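Local coordinates for molybdate-binding protein MolA (Haemophilus influenzae, PDB 3PSH) that binds molybdate and tungstate, but not sulfate or phosphate, in the periplasm and serves the low-affinity molybdate import of an ABC transporter, at residues Q7-V12 with G120-L125; S113-E118 with K134-G139; N126-D131 with T218-K223. One frame throughout, in Å; residues are numbered along the deposited sequence.

In the fold
From the N terminus, the turn between strands 2-5 and 11-14 comes first; interaction 1 brings it to residues 120-125, closing a loop of more than a hundred residues that holds the first parallel sheet. All three contacts draw on the long connection from strand 109-112 to helix 132-151. Interaction 2 folds the start of that connection, 113-118, back onto the helix that ends it, and so crosses interaction 1, whose second segment lies inside this connection. Interaction 3 uses the last part, 126-131, crosses interaction 2 in turn, follows interaction 1 in series, and reaches strand 222-224, which pairs with 194-196 in the other lobe. Together they tie the N-terminal hairpin, the interdomain helix and both lobes.

Interaction 1: Q7-V12 with G120-L125; sequences QLDRKV and GEKGKL
The turn of the N-terminal hairpin, between strands 2-5 and 11-14, meets a type I beta turn, Glu121 to Lys124, through a surface salt bridge between Asp9 and Lys122. NZ of Lys122 donates to OD1 of Asp9 at 3.0 Å, arriving on the syn side of the carboxylate but 29° out of its plane. The two side chains cross at about a right angle, and the aliphatic end of the lysine also passes the second oxygen, with CE 3.5 Å from OD2 of Asp9. Farther back, the same lysine chain runs over the backbone of the hairpin turn: its CD lies 3.3 Å from O of Gln7, and its CG is only slightly more distant from that oxygen. A bend at chi4 (-115°) sets NZ beside the carboxylate.

In this bacterial solute-binding protein of family 8, the contact joins the hairpin to the long connection that leaves strand 109-112, the outermost strand of the first parallel sheet. Leu8 makes the van der Waals part of the contact. Its CD2 branch lies 3.6 Å from O of Lys122, an oxygen that accepts from ND2 of Asn92, and 3.8 Å from CA of Gly123; the leucine also packs on Ala111 of strand 109-112. Gln7, in contrast, turns its amide away from the beta turn: OE1 accepts from the backbone N of Ser113 and of Leu114, while NE2 donates to Gln142. The turn itself is closed by the backbone bond from N of Lys124 to O of Glu121, and NZ of Lys124 bridges to OE2 of Glu121 at 2.6 Å.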
loop_
_atom_site.group_PDB
_atom_site.type_symbol
_atom_site.label_atom_id
_atom_site.label_comp_id
_atom_site.label_asym_id
_atom_site.label_seq_id
_atom_site.Cartn_x
_atom_site.Cartn_y
_atom_site.Cartn_z
ATOM N N GLN A 7 -2.307 7.186 14.439
ATOM C CA GLN A 7 -1.894 5.778 14.484
ATOM C C GLN A 7 -0.538 5.517 15.232
ATOM O O GLN A 7 0.050 4.372 15.253
ATOM C CB GLN A 7 -2.022 5.190 13.077
ATOM C CG GLN A 7 -3.480 5.152 12.655
ATOM C CD GLN A 7 -3.691 4.251 11.428
ATOM O OE1 GLN A 7 -3.126 4.518 10.406
ATOM N NE2 GLN A 7 -4.669 3.377 11.474
ATOM N N LEU A 8 0.030 6.577 15.835
ATOM C CA LEU A 8 1.072 6.411 16.813
ATOM C C LEU A 8 0.442 6.643 18.227
ATOM O O LEU A 8 1.217 6.856 19.259
ATOM C CB LEU A 8 2.221 7.380 16.457
ATOM C CG LEU A 8 3.143 7.163 15.213
ATOM C CD1 LEU A 8 4.217 8.179 15.178
ATOM C CD2 LEU A 8 3.721 5.800 15.317
ATOM N N ASP A 9 -0.906 6.661 18.286
ATOM C CA ASP A 9 -1.657 6.899 19.586
ATOM C C ASP A 9 -1.349 8.306 20.194
ATOM O O ASP A 9 -1.455 8.550 21.424
ATOM C CB ASP A 9 -1.330 5.774 20.572
ATOM C CG ASP A 9 -1.892 4.354 20.103
ATOM O OD1 ASP A 9 -2.746 4.249 19.199
ATOM O OD2 ASP A 9 -1.392 3.372 20.715
ATOM N N ARG A 10 -1.016 9.210 19.276
ATOM C CA ARG A 10 -0.835 10.616 19.646
ATOM C C ARG A 10 -2.146 11.345 19.581
ATOM O O ARG A 10 -2.893 11.240 18.591
ATOM C CB ARG A 10 0.156 11.271 18.703
ATOM C CG ARG A 10 1.542 10.626 18.802
ATOM C CD ARG A 10 2.408 11.038 17.580
ATOM N NE ARG A 10 2.761 12.483 17.630
ATOM C CZ ARG A 10 2.229 13.429 16.836
ATOM N NH1 ARG A 10 1.253 13.159 15.982
ATOM N NH2 ARG A 10 2.673 14.691 17.015
ATOM N N LYS A 11 -2.453 12.113 20.641
ATOM C CA LYS A 11 -3.646 12.989 20.589
ATOM C C LYS A 11 -3.176 14.271 19.857
ATOM O O LYS A 11 -2.156 14.939 20.315
ATOM C CB LYS A 11 -4.087 13.445 21.965
ATOM C CG LYS A 11 -4.455 12.252 22.846
ATOM C CD LYS A 11 -5.726 11.484 22.361
ATOM C CE LYS A 11 -5.980 10.256 23.293
ATOM N NZ LYS A 11 -6.929 9.237 22.720
ATOM N N VAL A 12 -3.932 14.652 18.826
ATOM C CA VAL A 12 -3.577 15.782 17.966
ATOM C C VAL A 12 -4.778 16.720 17.822
ATOM O O VAL A 12 -5.922 16.348 17.426
ATOM C CB VAL A 12 -3.164 15.347 16.488
ATOM C CG1 VAL A 12 -2.663 16.513 15.643
ATOM C CG2 VAL A 12 -2.125 14.285 16.523
ATOM N N GLY A 120 4.016 -1.149 21.052
ATOM C CA GLY A 120 5.458 -0.889 20.965
ATOM C C GLY A 120 6.053 -0.896 19.572
ATOM O O GLY A 120 7.124 -0.355 19.358
ATOM N N GLU A 121 5.305 -1.488 18.623
ATOM C CA GLU A 121 5.705 -1.678 17.205
ATOM C C GLU A 121 5.169 -0.615 16.270
ATOM O O GLU A 121 5.570 -0.585 15.111
ATOM C CB GLU A 121 5.206 -3.082 16.733
ATOM C CG GLU A 121 5.877 -4.150 17.599
ATOM C CD GLU A 121 7.374 -4.236 17.271
ATOM O OE1 GLU A 121 7.757 -4.554 16.119
ATOM O OE2 GLU A 121 8.229 -3.971 18.182
ATOM N N LYS A 122 4.277 0.228 16.781
ATOM C CA LYS A 122 3.519 1.176 15.951
ATOM C C LYS A 122 4.476 2.118 15.162
ATOM O O LYS A 122 4.166 2.505 14.001
ATOM C CB LYS A 122 2.467 1.900 16.848
ATOM C CG LYS A 122 0.982 1.362 16.673
ATOM C CD LYS A 122 0.015 2.078 17.666
ATOM C CE LYS A 122 -1.205 1.224 17.977
ATOM N NZ LYS A 122 -2.511 1.792 17.494
ATOM N N GLY A 123 5.628 2.472 15.745
ATOM C CA GLY A 123 6.589 3.367 15.131
ATOM C C GLY A 123 7.694 2.763 14.294
ATOM O O GLY A 123 8.530 3.464 13.783
ATOM N N LYS A 124 7.620 1.437 14.136
ATOM C CA LYS A 124 8.739 0.675 13.591
ATOM C C LYS A 124 8.533 0.538 12.033
ATOM O O LYS A 124 7.450 0.246 11.603
ATOM C CB LYS A 124 8.764 -0.688 14.255
ATOM C CG LYS A 124 9.307 -0.599 15.700
ATOM C CD LYS A 124 9.960 -1.869 16.137
ATOM C CE LYS A 124 10.575 -1.734 17.555
ATOM N NZ LYS A 124 10.660 -3.096 18.282
ATOM N N LEU A 125 9.569 0.728 11.218
ATOM C CA LEU A 125 9.394 0.544 9.740
ATOM C C LEU A 125 8.905 -0.917 9.508
ATOM O O LEU A 125 8.011 -1.201 8.691
ATOM C CB LEU A 125 10.709 0.809 9.050
ATOM C CG LEU A 125 10.855 0.371 7.587
ATOM C CD1 LEU A 125 9.830 1.054 6.552
ATOM C CD2 LEU A 125 12.407 0.650 7.349
#

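Interaction 2: S113-E118 with K134-G139; sequences SLRTGE and KAYNDG
The carbonyl oxygen of Ala135 is gripped from several directions: N of Thr116 donates to it at 2.9 Å in a nearly straight bond (167° at the hydrogen), and Gly139 N adds a weak helical bond. CA of Arg115 also brings a C-H to this oxygen. By this means the loop after strand 109-112 is held against helix 132-151, the long helix joining the two lobes in this class of periplasmic binding protein. Gly139 makes the close approach possible: its CA lies 3.6 Å from N of Arg115, and a CB there would clash with the Arg115 backbone.

Beside this backbone seam, Arg115 and Tyr136 run side by side in the same direction, with guanidinium and ring planes 80° apart. CB of Arg115 sits 3.6 Å from CE1 of Tyr136, whereas O of Leu114 faces the ring edge near its plane. The polar ends of Arg115 and Tyr136 have other partners: NH2 of Arg115 donates to O of Glu121 and O of Lys124, and OH of Tyr136 bonds O of Gly199. Leu114 itself packs on Gln27, a molybdate ligand. At the outer end, one water lies 2.7 Å from OG1 of Thr116 and donates to OD2 of Asp138.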
loop_
_atom_site.group_PDB
_atom_site.type_symbol
_atom_site.label_atom_id
_atom_site.label_comp_id
_atom_site.label_asym_id
_atom_site.label_seq_id
_atom_site.Cartn_x
_atom_site.Cartn_y
_atom_site.Cartn_z
ATOM N N SER A 113 -0.270 4.663 9.900
ATOM C CA SER A 113 0.417 3.393 9.727
ATOM C C SER A 113 -0.470 2.428 8.938
ATOM O O SER A 113 0.077 1.415 8.490
ATOM C CB SER A 113 0.626 2.684 11.066
ATOM O OG SER A 113 -0.613 2.427 11.671
ATOM N N LEU A 114 -1.817 2.651 8.873
ATOM C CA LEU A 114 -2.730 1.626 8.309
ATOM C C LEU A 114 -2.570 0.248 9.019
ATOM O O LEU A 114 -2.880 -0.854 8.436
ATOM C CB LEU A 114 -2.539 1.485 6.783
ATOM C CG LEU A 114 -2.689 2.842 6.076
ATOM C CD1 LEU A 114 -2.532 2.563 4.537
ATOM C CD2 LEU A 114 -4.005 3.521 6.363
ATOM N N ARG A 115 -2.147 0.279 10.258
ATOM C CA ARG A 115 -2.026 -0.916 11.088
ATOM C C ARG A 115 -2.403 -0.623 12.559
ATOM O O ARG A 115 -2.082 0.443 13.155
ATOM C CB ARG A 115 -0.605 -1.520 10.922
ATOM C CG ARG A 115 0.512 -1.138 11.825
ATOM C CD ARG A 115 1.645 -2.166 11.727
ATOM N NE ARG A 115 2.808 -1.628 12.394
ATOM C CZ ARG A 115 3.802 -1.047 11.781
ATOM N NH1 ARG A 115 3.840 -0.862 10.448
ATOM N NH2 ARG A 115 4.755 -0.584 12.502
ATOM N N THR A 116 -3.049 -1.568 13.194
ATOM C CA THR A 116 -3.160 -1.490 14.674
ATOM C C THR A 116 -1.971 -2.312 15.189
ATOM O O THR A 116 -0.807 -1.912 15.059
ATOM C CB THR A 116 -4.595 -1.905 15.166
ATOM O OG1 THR A 116 -4.902 -3.197 14.648
ATOM C CG2 THR A 116 -5.655 -0.934 14.718
ATOM N N GLY A 117 -2.224 -3.455 15.763
ATOM C CA GLY A 117 -1.161 -4.283 16.269
ATOM C C GLY A 117 -0.598 -3.780 17.589
ATOM O O GLY A 117 -1.084 -2.796 18.177
ATOM N N GLU A 118 0.457 -4.467 18.008
ATOM C CA GLU A 118 1.201 -4.171 19.237
ATOM C C GLU A 118 1.600 -2.645 19.270
ATOM O O GLU A 118 2.256 -2.115 18.343
ATOM C CB GLU A 118 2.475 -5.074 19.214
ATOM C CG GLU A 118 2.352 -6.596 19.637
ATOM C CD GLU A 118 1.520 -7.485 18.739
ATOM O OE1 GLU A 118 1.442 -7.263 17.508
ATOM O OE2 GLU A 118 0.959 -8.469 19.307
ATOM N N LYS A 134 -5.243 -9.279 11.410
ATOM C CA LYS A 134 -6.141 -8.441 12.166
ATOM C C LYS A 134 -5.574 -6.951 12.194
ATOM O O LYS A 134 -6.312 -5.997 12.016
ATOM C CB LYS A 134 -6.294 -8.979 13.636
ATOM C CG LYS A 134 -7.301 -8.072 14.436
ATOM C CD LYS A 134 -7.529 -8.831 15.834
ATOM C CE LYS A 134 -8.202 -8.015 16.899
ATOM N NZ LYS A 134 -9.421 -7.489 16.310
ATOM N N ALA A 135 -4.310 -6.841 12.407
ATOM C CA ALA A 135 -3.675 -5.562 12.589
ATOM C C ALA A 135 -3.849 -4.783 11.308
ATOM O O ALA A 135 -4.126 -3.576 11.365
ATOM C CB ALA A 135 -2.173 -5.763 12.914
ATOM N N TYR A 136 -3.559 -5.408 10.165
ATOM C CA TYR A 136 -3.761 -4.682 8.882
ATOM C C TYR A 136 -5.217 -4.464 8.461
ATOM O O TYR A 136 -5.630 -3.420 7.847
ATOM C CB TYR A 136 -2.910 -5.284 7.704
ATOM C CG TYR A 136 -1.391 -5.011 7.918
ATOM C CD1 TYR A 136 -0.939 -3.652 7.907
ATOM C CD2 TYR A 136 -0.420 -6.048 8.058
ATOM C CE1 TYR A 136 0.455 -3.381 8.061
ATOM C CE2 TYR A 136 0.958 -5.748 8.197
ATOM C CZ TYR A 136 1.353 -4.403 8.176
ATOM O OH TYR A 136 2.657 -4.085 8.370
ATOM N N ASN A 137 -6.080 -5.463 8.734
ATOM C CA ASN A 137 -7.489 -5.248 8.483
ATOM C C ASN A 137 -8.068 -4.048 9.292
ATOM O O ASN A 137 -8.684 -3.121 8.773
ATOM C CB ASN A 137 -8.269 -6.491 8.841
ATOM C CG ASN A 137 -8.010 -7.632 7.819
ATOM O OD1 ASN A 137 -7.520 -7.346 6.725
ATOM N ND2 ASN A 137 -8.355 -8.882 8.175
ATOM N N ASP A 138 -7.861 -4.141 10.600
ATOM C CA ASP A 138 -8.396 -3.097 11.470
ATOM C C ASP A 138 -7.664 -1.763 11.239
ATOM O O ASP A 138 -8.244 -0.715 11.335
ATOM C CB ASP A 138 -8.175 -3.511 12.908
ATOM C CG ASP A 138 -9.130 -4.652 13.378
ATOM O OD1 ASP A 138 -10.049 -4.989 12.585
ATOM O OD2 ASP A 138 -8.903 -5.145 14.524
ATOM N N GLY A 139 -6.435 -1.837 10.801
ATOM C CA GLY A 139 -5.575 -0.614 10.681
ATOM C C GLY A 139 -5.948 0.127 9.394
ATOM O O GLY A 139 -5.924 1.397 9.394
HETATM O O HOH W 1 -7.029 -4.132 16.068
#

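Interaction 3: N126-D131 with T218-K223; sequences NPTLTD and TIKGFK
Asn126 packs closely against the backbone at Gly221 and Phe222, while Thr128 and Lys220 meet at an exposed edge, by direct contact and through a water. On the tight side, the Asn126 side chain is directed at the opposing segment, and its CG, anti to the carbonyl carbon (chi1 -59°), lies 3.7 Å from N of Phe222. Gly221 has positive phi (58°), which by itself favours glycine, and a CB would point toward the segment of Asn126.

Here the connection that leads into helix 132-151 meets the two-stranded antiparallel sheet of strands 194-196 and 222-224 in the other lobe. That small sheet borders the molybdate pocket: the ring of Phe222 stacks edge-to-face with that of Tyr196, which binds the ion.

On the open side, the extended Lys220 crosses Thr128 at about a right angle. Its CE rests 3.3 Å from O of Asn126 and 3.4 Å from OG1 of Thr128, and a water links the two polar ends, accepting from NZ of Lys220 at 2.5 Å and lying 2.9 Å from OG1 of Thr128. Lys223 instead curls back, bent at chi2 (-69°) and chi4, and NZ donates to O of Lys220 in the carbonyl plane, on a lone pair.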
loop_
_atom_site.group_PDB
_atom_site.type_symbol
_atom_site.label_atom_id
_atom_site.label_comp_id
_atom_site.label_asym_id
_atom_site.label_seq_id
_atom_site.Cartn_x
_atom_site.Cartn_y
_atom_site.Cartn_z
ATOM N N ASN A 126 9.554 -1.861 10.243
ATOM C CA ASN A 126 9.313 -3.330 10.037
ATOM C C ASN A 126 8.932 -3.954 11.325
ATOM O O ASN A 126 9.805 -4.279 12.183
ATOM C CB ASN A 126 10.640 -4.018 9.547
ATOM C CG ASN A 126 11.171 -3.436 8.231
ATOM O OD1 ASN A 126 12.343 -2.968 8.135
ATOM N ND2 ASN A 126 10.313 -3.359 7.240
ATOM N N PRO A 127 7.621 -4.062 11.568
ATOM C CA PRO A 127 7.082 -4.534 12.896
ATOM C C PRO A 127 7.117 -6.047 13.009
ATOM O O PRO A 127 7.297 -6.742 11.981
ATOM C CB PRO A 127 5.658 -4.075 12.913
ATOM C CG PRO A 127 5.277 -4.005 11.400
ATOM C CD PRO A 127 6.551 -3.659 10.617
ATOM N N THR A 128 7.031 -6.525 14.236
ATOM C CA THR A 128 6.755 -7.931 14.601
ATOM C C THR A 128 5.306 -7.906 15.173
ATOM O O THR A 128 4.992 -7.224 16.179
ATOM C CB THR A 128 7.743 -8.392 15.727
ATOM O OG1 THR A 128 9.063 -8.284 15.230
ATOM C CG2 THR A 128 7.431 -9.785 16.192
ATOM N N LEU A 129 4.438 -8.683 14.534
ATOM C CA LEU A 129 3.023 -8.643 14.787
ATOM C C LEU A 129 2.512 -10.045 15.059
ATOM O O LEU A 129 2.778 -10.980 14.298
ATOM C CB LEU A 129 2.261 -8.082 13.598
ATOM C CG LEU A 129 2.680 -6.693 13.176
ATOM C CD1 LEU A 129 2.052 -6.481 11.778
ATOM C CD2 LEU A 129 2.237 -5.599 14.161
ATOM N N THR A 130 1.802 -10.189 16.164
ATOM C CA THR A 130 1.326 -11.496 16.529
ATOM C C THR A 130 0.043 -11.885 15.754
ATOM O O THR A 130 -0.293 -13.087 15.691
ATOM C CB THR A 130 1.061 -11.649 18.059
ATOM O OG1 THR A 130 0.052 -10.738 18.433
ATOM C CG2 THR A 130 2.342 -11.441 18.889
ATOM N N ASP A 131 -0.654 -10.882 15.100
ATOM C CA ASP A 131 -1.809 -11.153 14.311
ATOM C C ASP A 131 -1.865 -10.109 13.215
ATOM O O ASP A 131 -2.758 -9.187 13.254
ATOM C CB ASP A 131 -3.057 -10.981 15.145
ATOM C CG ASP A 131 -4.401 -11.508 14.439
ATOM O OD1 ASP A 131 -4.393 -11.720 13.182
ATOM O OD2 ASP A 131 -5.413 -11.789 15.073
ATOM N N THR A 218 11.755 -16.142 7.006
ATOM C CA THR A 218 13.202 -15.936 7.294
ATOM C C THR A 218 13.626 -14.432 7.185
ATOM O O THR A 218 14.612 -14.021 7.779
ATOM C CB THR A 218 14.203 -16.899 6.491
ATOM O OG1 THR A 218 14.232 -16.561 5.103
ATOM C CG2 THR A 218 13.870 -18.422 6.606
ATOM N N ILE A 219 12.821 -13.644 6.470
ATOM C CA ILE A 219 13.041 -12.206 6.315
ATOM C C ILE A 219 12.026 -11.430 7.085
ATOM O O ILE A 219 10.853 -11.719 7.122
ATOM C CB ILE A 219 13.067 -11.753 4.788
ATOM C CG1 ILE A 219 13.991 -12.635 3.925
ATOM C CG2 ILE A 219 13.590 -10.285 4.657
ATOM C CD1 ILE A 219 15.479 -12.704 4.433
ATOM N N LYS A 220 12.521 -10.365 7.736
ATOM C CA LYS A 220 11.635 -9.440 8.444
ATOM C C LYS A 220 11.422 -8.147 7.670
ATOM O O LYS A 220 12.369 -7.342 7.459
ATOM C CB LYS A 220 12.276 -9.143 9.812
ATOM C CG LYS A 220 11.320 -8.356 10.753
ATOM C CD LYS A 220 12.216 -7.704 11.887
ATOM C CE LYS A 220 11.274 -7.087 12.929
ATOM N NZ LYS A 220 11.920 -6.671 14.179
ATOM N N GLY A 221 10.162 -7.951 7.227
ATOM C CA GLY A 221 9.827 -6.726 6.517
ATOM C C GLY A 221 10.639 -6.487 5.274
ATOM O O GLY A 221 10.911 -7.427 4.479
ATOM N N PHE A 222 10.916 -5.235 4.952
ATOM C CA PHE A 222 11.389 -4.966 3.615
ATOM C C PHE A 222 12.915 -5.014 3.671
ATOM O O PHE A 222 13.566 -4.263 4.424
ATOM C CB PHE A 222 10.874 -3.628 3.052
ATOM C CG PHE A 222 11.430 -3.351 1.644
ATOM C CD1 PHE A 222 10.928 -4.031 0.508
ATOM C CD2 PHE A 222 12.650 -2.612 1.521
ATOM C CE1 PHE A 222 11.501 -3.880 -0.730
ATOM C CE2 PHE A 222 13.226 -2.455 0.275
ATOM C CZ PHE A 222 12.667 -3.083 -0.854
ATOM N N LYS A 223 13.538 -5.955 2.927
ATOM C CA LYS A 223 15.009 -6.132 3.007
ATOM C C LYS A 223 15.633 -6.426 1.652
ATOM O O LYS A 223 14.922 -6.959 0.771
ATOM C CB LYS A 223 15.417 -7.257 3.972
ATOM C CG LYS A 223 15.056 -7.016 5.451
ATOM C CD LYS A 223 15.894 -5.901 6.065
ATOM C CE LYS A 223 15.263 -5.445 7.405
ATOM N NZ LYS A 223 14.897 -6.456 8.451
HETATM O O HOH W 2 10.376 -5.767 15.921
#